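Local structure of EchA1_1 (Mycobacterium avium subsp. paratuberculosis, 3R9T) at residues Ala44-Gln49 / Pro85-Trp90; Leu125-Glu130 / Leu197-Ala202; Ile183-Glu188 / Leu193-Ala198. The protein probably hydrates (2E)-enoyl-CoA thioesters reversibly to (3S)-3-hydroxyacyl-CoA as an enoyl-CoA hydratase of the crotonase family, consistent with a role in fatty acid metabolism. All blocks are in the same frame, centred on the assembly; numbering follows the deposited sequence.

Contact 1: residues Ala44-Gln49 / Pro85-Trp90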
ATOM      1  N   ALA B  44     -22.164  18.207 -12.341  1.00 25.44           N
ATOM      2  CA  ALA B  44     -22.730  16.877 -12.626  1.00 25.90           C
ATOM      3  C   ALA B  44     -22.495  15.923 -11.459  1.00 25.57           C
ATOM      4  O   ALA B  44     -23.388  15.178 -11.055  1.00 26.50           O
ATOM      5  CB  ALA B  44     -22.135  16.305 -13.911  1.00 25.94           C
ATOM      6  N   LEU B  45     -21.293  15.946 -10.896  1.00 25.15           N
ATOM      7  CA  LEU B  45     -21.034  15.155  -9.690  1.00 24.87           C
ATOM      8  C   LEU B  45     -21.949  15.548  -8.536  1.00 25.29           C
ATOM      9  O   LEU B  45     -22.449  14.686  -7.811  1.00 25.25           O
ATOM     10  CB  LEU B  45     -19.595  15.329  -9.224  1.00 24.73           C
ATOM     11  CG  LEU B  45     -18.491  14.481  -9.824  1.00 25.78           C
ATOM     12  CD1 LEU B  45     -17.192  14.819  -9.081  1.00 25.80           C
ATOM     13  CD2 LEU B  45     -18.798  12.981  -9.724  1.00 25.44           C
ATOM     14  N   GLU B  46     -22.157  16.847  -8.353  1.00 25.57           N
ATOM     15  CA  GLU B  46     -23.017  17.331  -7.273  1.00 26.66           C
ATOM     16  C   GLU B  46     -24.454  16.843  -7.496  1.00 27.42           C
ATOM     17  O   GLU B  46     -25.135  16.429  -6.553  1.00 28.13           O
ATOM     18  CB  GLU B  46     -22.905  18.873  -7.162  1.00 27.68           C
ATOM     19  CG  GLU B  46     -23.963  19.598  -6.338  1.00 31.19           C
ATOM     20  CD  GLU B  46     -23.832  21.126  -6.427  1.00 35.41           C
ATOM     21  OE1 GLU B  46     -23.630  21.771  -5.375  1.00 39.21           O
ATOM     22  OE2 GLU B  46     -23.923  21.681  -7.547  1.00 38.39           O
ATOM     23  N   GLU B  47     -24.887  16.834  -8.754  1.00 27.91           N
ATOM     24  CA  GLU B  47     -26.234  16.383  -9.122  1.00 29.18           C
ATOM     25  C   GLU B  47     -26.347  14.892  -8.867  1.00 28.53           C
ATOM     26  O   GLU B  47     -27.350  14.415  -8.342  1.00 28.60           O
ATOM     27  CB  GLU B  47     -26.528  16.696 -10.598  1.00 30.24           C
ATOM     28  CG  GLU B  47     -27.803  16.057 -11.195  1.00 34.51           C
ATOM     29  CD  GLU B  47     -29.088  16.429 -10.450  1.00 39.57           C
ATOM     30  OE1 GLU B  47     -29.923  17.146 -11.040  1.00 43.61           O
ATOM     31  OE2 GLU B  47     -29.278  16.009  -9.285  1.00 42.56           O
ATOM     32  N   ALA B  48     -25.290  14.166  -9.211  1.00 27.38           N
ATOM     33  CA  ALA B  48     -25.266  12.721  -9.015  1.00 27.40           C
ATOM     34  C   ALA B  48     -25.400  12.405  -7.528  1.00 27.68           C
ATOM     35  O   ALA B  48     -26.128  11.485  -7.143  1.00 28.61           O
ATOM     36  CB  ALA B  48     -23.963  12.127  -9.584  1.00 26.15           C
ATOM     37  N   GLN B  49     -24.694  13.169  -6.696  1.00 27.88           N
ATOM     38  CA  GLN B  49     -24.731  12.960  -5.260  1.00 28.64           C
ATOM     39  C   GLN B  49     -26.158  13.117  -4.757  1.00 30.99           C
ATOM     40  O   GLN B  49     -26.584  12.387  -3.876  1.00 31.84           O
ATOM     41  CB  GLN B  49     -23.822  13.950  -4.533  1.00 28.74           C
ATOM     42  CG  GLN B  49     -23.847  13.843  -3.010  1.00 29.62           C
ATOM     43  CD  GLN B  49     -23.424  12.466  -2.561  1.00 30.32           C
ATOM     44  OE1 GLN B  49     -22.253  12.234  -2.316  1.00 27.10           O
ATOM     45  NE2 GLN B  49     -24.371  11.535  -2.498  1.00 33.83           N
ATOM     46  N   PRO B  85     -14.940  27.698 -10.749  1.00 24.53           N
ATOM     47  CA  PRO B  85     -14.747  29.009 -10.105  1.00 25.63           C
ATOM     48  C   PRO B  85     -15.533  29.244  -8.812  1.00 25.97           C
ATOM     49  O   PRO B  85     -15.106  30.060  -8.000  1.00 26.47           O
ATOM     50  CB  PRO B  85     -15.203  30.027 -11.166  1.00 26.74           C
ATOM     51  CG  PRO B  85     -15.561  29.274 -12.378  1.00 27.13           C
ATOM     52  CD  PRO B  85     -15.438  27.802 -12.132  1.00 24.76           C
ATOM     53  N   ASP B  86     -16.665  28.568  -8.634  1.00 25.69           N
ATOM     54  CA  ASP B  86     -17.457  28.712  -7.405  1.00 26.55           C
ATOM     55  C   ASP B  86     -17.205  27.663  -6.332  1.00 26.52           C
ATOM     56  O   ASP B  86     -17.766  27.740  -5.225  1.00 26.74           O
ATOM     57  CB  ASP B  86     -18.913  28.717  -7.770  1.00 26.89           C
ATOM     58  CG  ASP B  86     -19.267  29.903  -8.610  1.00 28.49           C
ATOM     59  OD1 ASP B  86     -18.551  30.936  -8.551  1.00 30.92           O
ATOM     60  OD2 ASP B  86     -20.253  29.781  -9.336  1.00 30.04           O
ATOM     61  N   HIS B  87     -16.343  26.705  -6.661  1.00 25.99           N
ATOM     62  CA  HIS B  87     -16.068  25.576  -5.789  1.00 25.74           C
ATOM     63  C   HIS B  87     -14.581  25.244  -5.807  1.00 25.53           C
ATOM     64  O   HIS B  87     -14.180  24.160  -6.250  1.00 24.91           O
ATOM     65  CB  HIS B  87     -16.901  24.371  -6.228  1.00 25.59           C
ATOM     66  CG  HIS B  87     -18.363  24.526  -5.954  1.00 26.34           C
ATOM     67  ND1 HIS B  87     -18.876  24.535  -4.675  1.00 29.76           N
ATOM     68  CD2 HIS B  87     -19.415  24.704  -6.786  1.00 28.50           C
ATOM     69  CE1 HIS B  87     -20.185  24.700  -4.731  1.00 31.53           C
ATOM     70  NE2 HIS B  87     -20.539  24.794  -6.001  1.00 31.67           N
ATOM     71  N   PRO B  88     -13.740  26.170  -5.305  1.00 26.23           N
ATOM     72  CA  PRO B  88     -12.321  25.875  -5.272  1.00 26.16           C
ATOM     73  C   PRO B  88     -12.023  24.620  -4.443  1.00 25.94           C
ATOM     74  O   PRO B  88     -11.029  23.936  -4.694  1.00 26.23           O
ATOM     75  CB  PRO B  88     -11.725  27.121  -4.605  1.00 26.81           C
ATOM     76  CG  PRO B  88     -12.821  27.686  -3.818  1.00 26.77           C
ATOM     77  CD  PRO B  88     -14.029  27.465  -4.653  1.00 27.16           C
ATOM     78  N   GLU B  89     -12.893  24.329  -3.476  1.00 26.41           N
ATOM     79  CA  GLU B  89     -12.696  23.213  -2.558  1.00 25.77           C
ATOM     80  C   GLU B  89     -12.774  21.865  -3.274  1.00 24.70           C
ATOM     81  O   GLU B  89     -12.317  20.864  -2.722  1.00 24.40           O
ATOM     82  CB  GLU B  89     -13.681  23.244  -1.379  1.00 26.12           C
ATOM     83  CG  GLU B  89     -15.122  22.832  -1.697  1.00 27.95           C
ATOM     84  CD  GLU B  89     -15.924  23.924  -2.373  1.00 30.83           C
ATOM     85  OE1 GLU B  89     -15.326  24.941  -2.783  1.00 32.07           O
ATOM     86  OE2 GLU B  89     -17.158  23.765  -2.492  1.00 34.75           O
ATOM     87  N   TRP B  90     -13.330  21.827  -4.488  1.00 23.51           N
ATOM     88  CA  TRP B  90     -13.400  20.560  -5.247  1.00 22.86           C
ATOM     89  C   TRP B  90     -12.127  20.249  -6.036  1.00 22.04           C
ATOM     90  O   TRP B  90     -11.980  19.160  -6.604  1.00 22.29           O
ATOM     91  CB  TRP B  90     -14.581  20.564  -6.219  1.00 22.88           C
ATOM     92  CG  TRP B  90     -15.928  20.555  -5.556  1.00 23.69           C
ATOM     93  CD1 TRP B  90     -16.208  20.225  -4.264  1.00 23.90           C
ATOM     94  CD2 TRP B  90     -17.178  20.882  -6.164  1.00 24.24           C
ATOM     95  NE1 TRP B  90     -17.557  20.333  -4.028  1.00 24.61           N
ATOM     96  CE2 TRP B  90     -18.176  20.727  -5.183  1.00 25.01           C
ATOM     97  CE3 TRP B  90     -17.554  21.272  -7.455  1.00 23.88           C
ATOM     98  CZ2 TRP B  90     -19.524  20.959  -5.447  1.00 26.57           C
ATOM     99  CZ3 TRP B  90     -18.885  21.501  -7.716  1.00 26.07           C
ATOM    100  CH2 TRP B  90     -19.857  21.354  -6.720  1.00 25.40           C
TER
HETATM  101  O   HOH W   1     -23.479  24.279  -5.811  1.00 34.98           O
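The indole of W90 meets E46 at its rim: carboxyl carbon CD of E46 lies in the ring plane at the edge, 4.0 Å from W90 CH2, and the carboxylate stands almost upright to the indole, the two planes 89° apart. Within the crotonase fold this is a surface contact, joining helix 35-50 to the loop between helix 73-77 and strand 104-108. One face of that indole carries CB of H87, 3.4 Å above it near the rim, together with OE2 of E89. The imidazole of H87 in turn has W90 CH2 over one face, again offset, while CD of E89 sits at its edge. The helix turns its apolar side inward, where A44 touches strand 19-24 and L45 touches strand 56-61. E46 suits the outer side, because its methylenes can pack while its acid end reaches solvent. With CG anti to the backbone N (chi1 165°) and the chain extended beyond, CB keeps 4.0 Å from W90 CH2 and the carboxylate passes across the indole rim. H87 is held within its own loop by ND1, which donates to OE2 of E89 at 2.9 Å in a nearly straight bond (163°). H98 stacks on W90, and H84 adds another ring beside both aromatics. Two carboxylates near one imidazole would probably favour its protonation. E46 OE1 and H87 NE2 are 4.4 Å apart, and a water bridges them, donating to E46 OE1 at 2.6 Å and lying 3.0 Å from H87 NE2.

Contact 2: residues Leu125-Glu130 / Leu197-Ala202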
ATOM      1  N   LEU B 125     -12.617   3.432  -9.411  1.00 14.88           N
ATOM      2  CA  LEU B 125     -12.281   2.334 -10.329  1.00 15.00           C
ATOM      3  C   LEU B 125     -11.901   2.932 -11.676  1.00 15.12           C
ATOM      4  O   LEU B 125     -12.316   4.042 -12.031  1.00 15.70           O
ATOM      5  CB  LEU B 125     -13.475   1.401 -10.502  1.00 15.90           C
ATOM      6  CG  LEU B 125     -13.983   0.797  -9.185  1.00 16.05           C
ATOM      7  CD1 LEU B 125     -15.379   0.172  -9.362  1.00 20.56           C
ATOM      8  CD2 LEU B 125     -12.971  -0.190  -8.634  1.00 16.36           C
ATOM      9  N   VAL B 126     -11.104   2.185 -12.423  1.00 14.84           N
ATOM     10  CA  VAL B 126     -10.663   2.587 -13.767  1.00 15.70           C
ATOM     11  C   VAL B 126     -10.724   1.422 -14.761  1.00 16.19           C
ATOM     12  O   VAL B 126     -10.145   0.373 -14.522  1.00 15.54           O
ATOM     13  CB  VAL B 126      -9.213   3.131 -13.769  1.00 15.48           C
ATOM     14  CG1 VAL B 126      -8.873   3.711 -15.111  1.00 15.54           C
ATOM     15  CG2 VAL B 126      -9.031   4.207 -12.664  1.00 16.61           C
ATOM     16  N   VAL B 127     -11.394   1.663 -15.882  1.00 17.18           N
ATOM     17  CA  VAL B 127     -11.359   0.790 -17.052  1.00 18.81           C
ATOM     18  C   VAL B 127     -10.671   1.574 -18.180  1.00 18.81           C
ATOM     19  O   VAL B 127     -11.016   2.738 -18.419  1.00 19.21           O
ATOM     20  CB  VAL B 127     -12.784   0.406 -17.442  1.00 19.68           C
ATOM     21  CG1 VAL B 127     -12.806  -0.518 -18.673  1.00 22.15           C
ATOM     22  CG2 VAL B 127     -13.474  -0.239 -16.248  1.00 21.57           C
ATOM     23  N   ALA B 128      -9.701   0.961 -18.859  1.00 19.25           N
ATOM     24  CA  ALA B 128      -8.948   1.659 -19.902  1.00 19.99           C
ATOM     25  C   ALA B 128      -8.945   0.924 -21.230  1.00 21.21           C
ATOM     26  O   ALA B 128      -8.748  -0.280 -21.277  1.00 20.92           O
ATOM     27  CB  ALA B 128      -7.526   1.871 -19.461  1.00 19.96           C
ATOM     28  N   ASP B 129      -9.149   1.687 -22.298  1.00 22.75           N
ATOM     29  CA  ASP B 129      -8.828   1.285 -23.662  1.00 24.83           C
ATOM     30  C   ASP B 129      -7.357   0.822 -23.705  1.00 25.43           C
ATOM     31  O   ASP B 129      -6.485   1.452 -23.097  1.00 26.01           O
ATOM     32  CB  ASP B 129      -9.061   2.515 -24.552  1.00 25.39           C
ATOM     33  CG  ASP B 129      -9.032   2.206 -26.030  1.00 28.19           C
ATOM     34  OD1 ASP B 129      -7.964   1.794 -26.531  1.00 29.89           O
ATOM     35  OD2 ASP B 129     -10.070   2.427 -26.695  1.00 30.03           O
ATOM     36  N   GLU B 130      -7.089  -0.269 -24.422  1.00 26.91           N
ATOM     37  CA  GLU B 130      -5.742  -0.851 -24.542  0.50 27.54           C
ATOM     38  C   GLU B 130      -4.727   0.189 -25.019  1.00 28.02           C
ATOM     39  O   GLU B 130      -3.542   0.074 -24.736  1.00 28.51           O
ATOM     40  CB  GLU B 130      -5.748  -2.072 -25.489  0.50 28.62           C
ATOM     41  CG  GLU B 130      -6.329  -1.788 -26.894  0.50 30.54           C
ATOM     42  CD  GLU B 130      -6.354  -3.001 -27.829  0.50 32.69           C
ATOM     43  OE1 GLU B 130      -5.307  -3.669 -27.973  0.50 33.51           O
ATOM     44  OE2 GLU B 130      -7.423  -3.262 -28.443  0.50 33.08           O
ATOM     45  N   LEU B 197     -19.801   0.799 -18.123  1.00 21.78           N
ATOM     46  CA  LEU B 197     -21.206   0.635 -17.748  1.00 22.59           C
ATOM     47  C   LEU B 197     -21.477  -0.772 -17.201  1.00 23.52           C
ATOM     48  O   LEU B 197     -22.300  -0.944 -16.292  1.00 23.44           O
ATOM     49  CB  LEU B 197     -22.115   0.928 -18.944  1.00 22.99           C
ATOM     50  CG  LEU B 197     -22.173   2.409 -19.341  1.00 23.16           C
ATOM     51  CD1 LEU B 197     -22.973   2.548 -20.651  1.00 27.16           C
ATOM     52  CD2 LEU B 197     -22.757   3.301 -18.245  1.00 24.10           C
ATOM     53  N   ALA B 198     -20.790  -1.777 -17.745  1.00 23.97           N
ATOM     54  CA  ALA B 198     -20.942  -3.141 -17.240  1.00 24.50           C
ATOM     55  C   ALA B 198     -20.387  -3.256 -15.807  1.00 23.98           C
ATOM     56  O   ALA B 198     -20.991  -3.903 -14.943  1.00 24.13           O
ATOM     57  CB  ALA B 198     -20.251  -4.135 -18.161  1.00 25.28           C
ATOM     58  N   LEU B 199     -19.231  -2.637 -15.567  1.00 23.57           N
ATOM     59  CA  LEU B 199     -18.668  -2.595 -14.216  1.00 23.37           C
ATOM     60  C   LEU B 199     -19.608  -1.823 -13.274  1.00 22.86           C
ATOM     61  O   LEU B 199     -19.861  -2.251 -12.141  1.00 23.00           O
ATOM     62  CB  LEU B 199     -17.276  -1.960 -14.223  1.00 23.56           C
ATOM     63  CG  LEU B 199     -16.547  -1.866 -12.876  1.00 22.80           C
ATOM     64  CD1 LEU B 199     -16.439  -3.270 -12.227  1.00 24.20           C
ATOM     65  CD2 LEU B 199     -15.166  -1.254 -13.066  1.00 22.91           C
ATOM     66  N   ALA B 200     -20.142  -0.695 -13.735  1.00 21.80           N
ATOM     67  CA  ALA B 200     -21.112   0.048 -12.936  1.00 22.26           C
ATOM     68  C   ALA B 200     -22.281  -0.848 -12.528  1.00 23.34           C
ATOM     69  O   ALA B 200     -22.736  -0.814 -11.371  1.00 22.63           O
ATOM     70  CB  ALA B 200     -21.630   1.263 -13.688  1.00 22.83           C
ATOM     71  N   SER B 201     -22.740  -1.665 -13.480  1.00 23.85           N
ATOM     72  CA  SER B 201     -23.861  -2.576 -13.232  1.00 24.98           C
ATOM     73  C   SER B 201     -23.545  -3.599 -12.144  1.00 24.05           C
ATOM     74  O   SER B 201     -24.440  -3.968 -11.393  1.00 25.41           O
ATOM     75  CB  SER B 201     -24.398  -3.220 -14.528  1.00 25.95           C
ATOM     76  OG  SER B 201     -23.637  -4.338 -14.944  1.00 29.33           O
ATOM     77  N   ALA B 202     -22.275  -3.997 -12.010  1.00 23.07           N
ATOM     78  CA  ALA B 202     -21.837  -4.928 -10.958  1.00 22.33           C
ATOM     79  C   ALA B 202     -21.899  -4.331  -9.555  1.00 21.24           C
ATOM     80  O   ALA B 202     -21.848  -5.072  -8.575  1.00 21.40           O
ATOM     81  CB  ALA B 202     -20.400  -5.452 -11.248  1.00 21.76           C
TER
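Apolar packing carries this contact, and it centres on one methyl group. CD2 of L199 sits 3.7 Å from CG2 of V127 and 4.0 Å from CD1 of L125, so a single leucine branch of the helix bears on two residues of the strand. L125 and V127 lie two apart and send their CB atoms to the same side, whereas V126 between them faces away. The approaches differ: L125 and L199 meet at a slant, but V127 and L199 run past each other in opposite senses. L199 takes CG anti to its own N (chi1 -179°), an orientation that carries its branches toward the strand. Leucine gives the reach needed to span backbones whose nearest CA atoms, those of V127 and L199, are 8.5 Å apart; valine, branched at CB, suits the extended strand and offers CG2 close to the main chain. All three side chains are buried. The second subunit adds to the cover, its R164 packing on L199 and its K160 on L125.

The hydrogen bonds lie within the helix and between strand 125-129 and its neighbours. Strand 125-129 pairs with strand 104-108 through L125 and V127, while their side chains project toward the helix. On the outer side of the helix, S201 OG returns to A198 O at 2.7 Å, tilted 21° from the carbonyl plane; the same oxygen also accepts from A202 N at 3.2 Å. This serine thus meets its polar need locally at an exposed position.

Helix 192-204 also makes contact through L197 and A200, so it reaches strand 19-24 as well as strand 125-129. Such alpha/beta packing, here beside a subunit interface, is characteristic of the crotonase fold.

Contact 3: residues Ile183-Glu188 / Leu193-Ala198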
ATOM      1  N   ILE B 183      -5.158   0.364 -12.376  1.00 21.02           N
ATOM      2  CA  ILE B 183      -6.450   0.388 -13.039  1.00 20.06           C
ATOM      3  C   ILE B 183      -6.968  -1.022 -12.879  1.00 18.78           C
ATOM      4  O   ILE B 183      -6.205  -1.945 -12.527  1.00 19.72           O
ATOM      5  CB  ILE B 183      -6.372   0.831 -14.508  1.00 20.24           C
ATOM      6  CG1 ILE B 183      -5.626  -0.200 -15.361  1.00 20.01           C
ATOM      7  CG2 ILE B 183      -5.744   2.244 -14.606  1.00 20.06           C
ATOM      8  CD1 ILE B 183      -5.744   0.081 -16.863  1.00 21.38           C
ATOM      9  N   ASN B 184      -8.259  -1.190 -13.142  1.00 17.29           N
ATOM     10  CA  ASN B 184      -8.935  -2.471 -12.945  1.00 17.08           C
ATOM     11  C   ASN B 184      -8.947  -3.406 -14.135  1.00 18.08           C
ATOM     12  O   ASN B 184      -8.858  -4.637 -13.952  1.00 18.75           O
ATOM     13  CB  ASN B 184     -10.359  -2.212 -12.500  1.00 16.40           C
ATOM     14  CG  ASN B 184     -10.416  -1.540 -11.144  1.00 16.23           C
ATOM     15  OD1 ASN B 184     -10.493  -0.316 -11.058  1.00 16.62           O
ATOM     16  ND2 ASN B 184     -10.335  -2.334 -10.075  1.00 14.80           N
ATOM     17  N   GLU B 185      -9.072  -2.833 -15.325  1.00 18.92           N
ATOM     18  CA  GLU B 185      -9.233  -3.649 -16.506  1.00 20.92           C
ATOM     19  C   GLU B 185      -8.865  -2.908 -17.790  1.00 20.22           C
ATOM     20  O   GLU B 185      -8.948  -1.685 -17.876  1.00 18.54           O
ATOM     21  CB  GLU B 185     -10.648  -4.215 -16.500  1.00 22.83           C
ATOM     22  CG  GLU B 185     -11.657  -3.413 -17.148  1.00 26.84           C
ATOM     23  CD  GLU B 185     -12.927  -4.212 -17.368  1.00 30.60           C
ATOM     24  OE1 GLU B 185     -13.975  -3.576 -17.394  1.00 30.48           O
ATOM     25  OE2 GLU B 185     -12.898  -5.458 -17.498  1.00 35.73           O
ATOM     26  N   VAL B 186      -8.388  -3.690 -18.753  1.00 20.26           N
ATOM     27  CA  VAL B 186      -7.974  -3.212 -20.048  1.00 20.93           C
ATOM     28  C   VAL B 186      -8.918  -3.846 -21.035  1.00 22.16           C
ATOM     29  O   VAL B 186      -9.162  -5.060 -20.962  1.00 22.85           O
ATOM     30  CB  VAL B 186      -6.516  -3.595 -20.356  1.00 21.14           C
ATOM     31  CG1 VAL B 186      -6.097  -3.034 -21.694  1.00 22.18           C
ATOM     32  CG2 VAL B 186      -5.581  -3.026 -19.269  1.00 21.40           C
ATOM     33  N   VAL B 187      -9.446  -3.031 -21.940  1.00 23.24           N
ATOM     34  CA  VAL B 187     -10.435  -3.504 -22.882  1.00 25.21           C
ATOM     35  C   VAL B 187     -10.068  -3.171 -24.315  1.00 26.57           C
ATOM     36  O   VAL B 187      -9.243  -2.301 -24.592  1.00 25.91           O
ATOM     37  CB  VAL B 187     -11.827  -2.946 -22.542  1.00 25.41           C
ATOM     38  CG1 VAL B 187     -12.206  -3.332 -21.109  1.00 26.05           C
ATOM     39  CG2 VAL B 187     -11.877  -1.428 -22.743  1.00 24.49           C
ATOM     40  N   GLU B 188     -10.694  -3.903 -25.224  1.00 28.78           N
ATOM     41  CA  GLU B 188     -10.493  -3.665 -26.633  1.00 30.74           C
ATOM     42  C   GLU B 188     -10.764  -2.232 -27.041  1.00 30.04           C
ATOM     43  O   GLU B 188     -11.697  -1.591 -26.551  1.00 30.26           O
ATOM     44  CB  GLU B 188     -11.378  -4.594 -27.450  1.00 32.12           C
ATOM     45  CG  GLU B 188     -10.760  -5.934 -27.710  1.00 36.18           C
ATOM     46  CD  GLU B 188     -11.333  -6.542 -28.959  1.00 40.59           C
ATOM     47  OE1 GLU B 188     -10.557  -6.847 -29.893  1.00 44.44           O
ATOM     48  OE2 GLU B 188     -12.574  -6.666 -29.023  1.00 43.42           O
ATOM     49  N   LEU B 193     -16.458   2.690 -22.840  1.00 23.85           N
ATOM     50  CA  LEU B 193     -17.698   3.109 -22.191  1.00 23.53           C
ATOM     51  C   LEU B 193     -18.603   1.926 -21.858  1.00 24.28           C
ATOM     52  O   LEU B 193     -19.123   1.829 -20.736  1.00 23.08           O
ATOM     53  CB  LEU B 193     -18.445   4.152 -23.021  1.00 24.16           C
ATOM     54  CG  LEU B 193     -19.703   4.721 -22.349  1.00 24.86           C
ATOM     55  CD1 LEU B 193     -19.439   5.252 -20.919  1.00 22.39           C
ATOM     56  CD2 LEU B 193     -20.327   5.810 -23.222  1.00 27.49           C
ATOM     57  N   ASP B 194     -18.811   1.035 -22.827  1.00 25.66           N
ATOM     58  CA  ASP B 194     -19.614  -0.159 -22.572  1.00 26.77           C
ATOM     59  C   ASP B 194     -19.059  -1.000 -21.422  1.00 25.86           C
ATOM     60  O   ASP B 194     -19.820  -1.471 -20.575  1.00 25.47           O
ATOM     61  CB  ASP B 194     -19.744  -1.026 -23.825  1.00 28.36           C
ATOM     62  CG  ASP B 194     -20.745  -0.479 -24.820  1.00 31.57           C
ATOM     63  OD1 ASP B 194     -21.599   0.366 -24.458  1.00 34.36           O
ATOM     64  OD2 ASP B 194     -20.681  -0.921 -25.986  1.00 35.11           O
ATOM     65  N   ALA B 195     -17.736  -1.164 -21.392  1.00 24.83           N
ATOM     66  CA  ALA B 195     -17.082  -1.924 -20.333  1.00 23.78           C
ATOM     67  C   ALA B 195     -17.286  -1.251 -18.982  1.00 22.62           C
ATOM     68  O   ALA B 195     -17.541  -1.919 -17.969  1.00 22.80           O
ATOM     69  CB  ALA B 195     -15.603  -2.069 -20.634  1.00 23.06           C
ATOM     70  N   ALA B 196     -17.190   0.074 -18.957  1.00 21.70           N
ATOM     71  CA  ALA B 196     -17.391   0.809 -17.704  1.00 21.25           C
ATOM     72  C   ALA B 196     -18.840   0.725 -17.214  1.00 21.33           C
ATOM     73  O   ALA B 196     -19.088   0.634 -16.023  1.00 20.71           O
ATOM     74  CB  ALA B 196     -16.964   2.265 -17.856  1.00 20.56           C
ATOM     75  N   LEU B 197     -19.801   0.799 -18.123  1.00 21.78           N
ATOM     76  CA  LEU B 197     -21.206   0.635 -17.748  1.00 22.59           C
ATOM     77  C   LEU B 197     -21.477  -0.772 -17.201  1.00 23.52           C
ATOM     78  O   LEU B 197     -22.300  -0.944 -16.292  1.00 23.44           O
ATOM     79  CB  LEU B 197     -22.115   0.928 -18.944  1.00 22.99           C
ATOM     80  CG  LEU B 197     -22.173   2.409 -19.341  1.00 23.16           C
ATOM     81  CD1 LEU B 197     -22.973   2.548 -20.651  1.00 27.16           C
ATOM     82  CD2 LEU B 197     -22.757   3.301 -18.245  1.00 24.10           C
ATOM     83  N   ALA B 198     -20.790  -1.777 -17.745  1.00 23.97           N
ATOM     84  CA  ALA B 198     -20.942  -3.141 -17.240  1.00 24.50           C
ATOM     85  C   ALA B 198     -20.387  -3.256 -15.807  1.00 23.98           C
ATOM     86  O   ALA B 198     -20.991  -3.903 -14.943  1.00 24.13           O
ATOM     87  CB  ALA B 198     -20.251  -4.135 -18.161  1.00 25.28           C
TER
HETATM   88  O   HOH W   2     -16.326  -4.291 -17.546  1.00 19.91           O
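V187 lays its CG1 methyl against CB of A195 at 3.7 Å, an apolar touch between strand 185-187 and the helix that follows it. Alanine suits the helix side: its single methyl lets the backbones come close, with 7.3 Å between CA of V187 and CA of A195. The same methyl meets a second neighbour, OE1 of E185, at 3.9 Å. E185 and V187 point to one side of the strand, as residues two apart do, and A195 fits against both. In E185 a chi1 of 90° sets CG on the side flanked by both N and C of its own backbone, from where the extended chain reaches the helix.

The link there is polar but indirect. A water donates to OE1 of E185 at a short 2.5 Å and to the carbonyl oxygen of A195 at 2.7 Å, joining a carboxylate and a helix carbonyl that could not bond to each other directly. OE1 also has a long, weak ion pair with R164 of the second subunit, which places the acid beside the subunit interface; N184 ND2 donates to K160 O of that subunit.

After the strand the chain turns back, S191 OG bonding to E188 O in the short turn, and the helix returns obliquely past the strand. The result is a compact beta-alpha unit at the sheet's edge in the crotonase fold.

In the fold
Contact 1 comes first along the chain and stands apart, its centre 23 Å from that of contact 2 and 25 Å from that of contact 3. Contacts 2 and 3 lie side by side, centres 3 Å apart: both use helix 192-204 and share L197 and A198, while their strands, 125-129 and 185-187, are parallel neighbours in the six-stranded sheet. Their backbones probably hydrogen-bond, V126 O to N184 N at 2.8 Å. All three belong to one crotonase-type domain. Contact 1 joins a sheet-covering helix to the surface loop before strand 104-108, whereas contacts 2 and 3 set another helix against the sheet's end, where the second subunit packs.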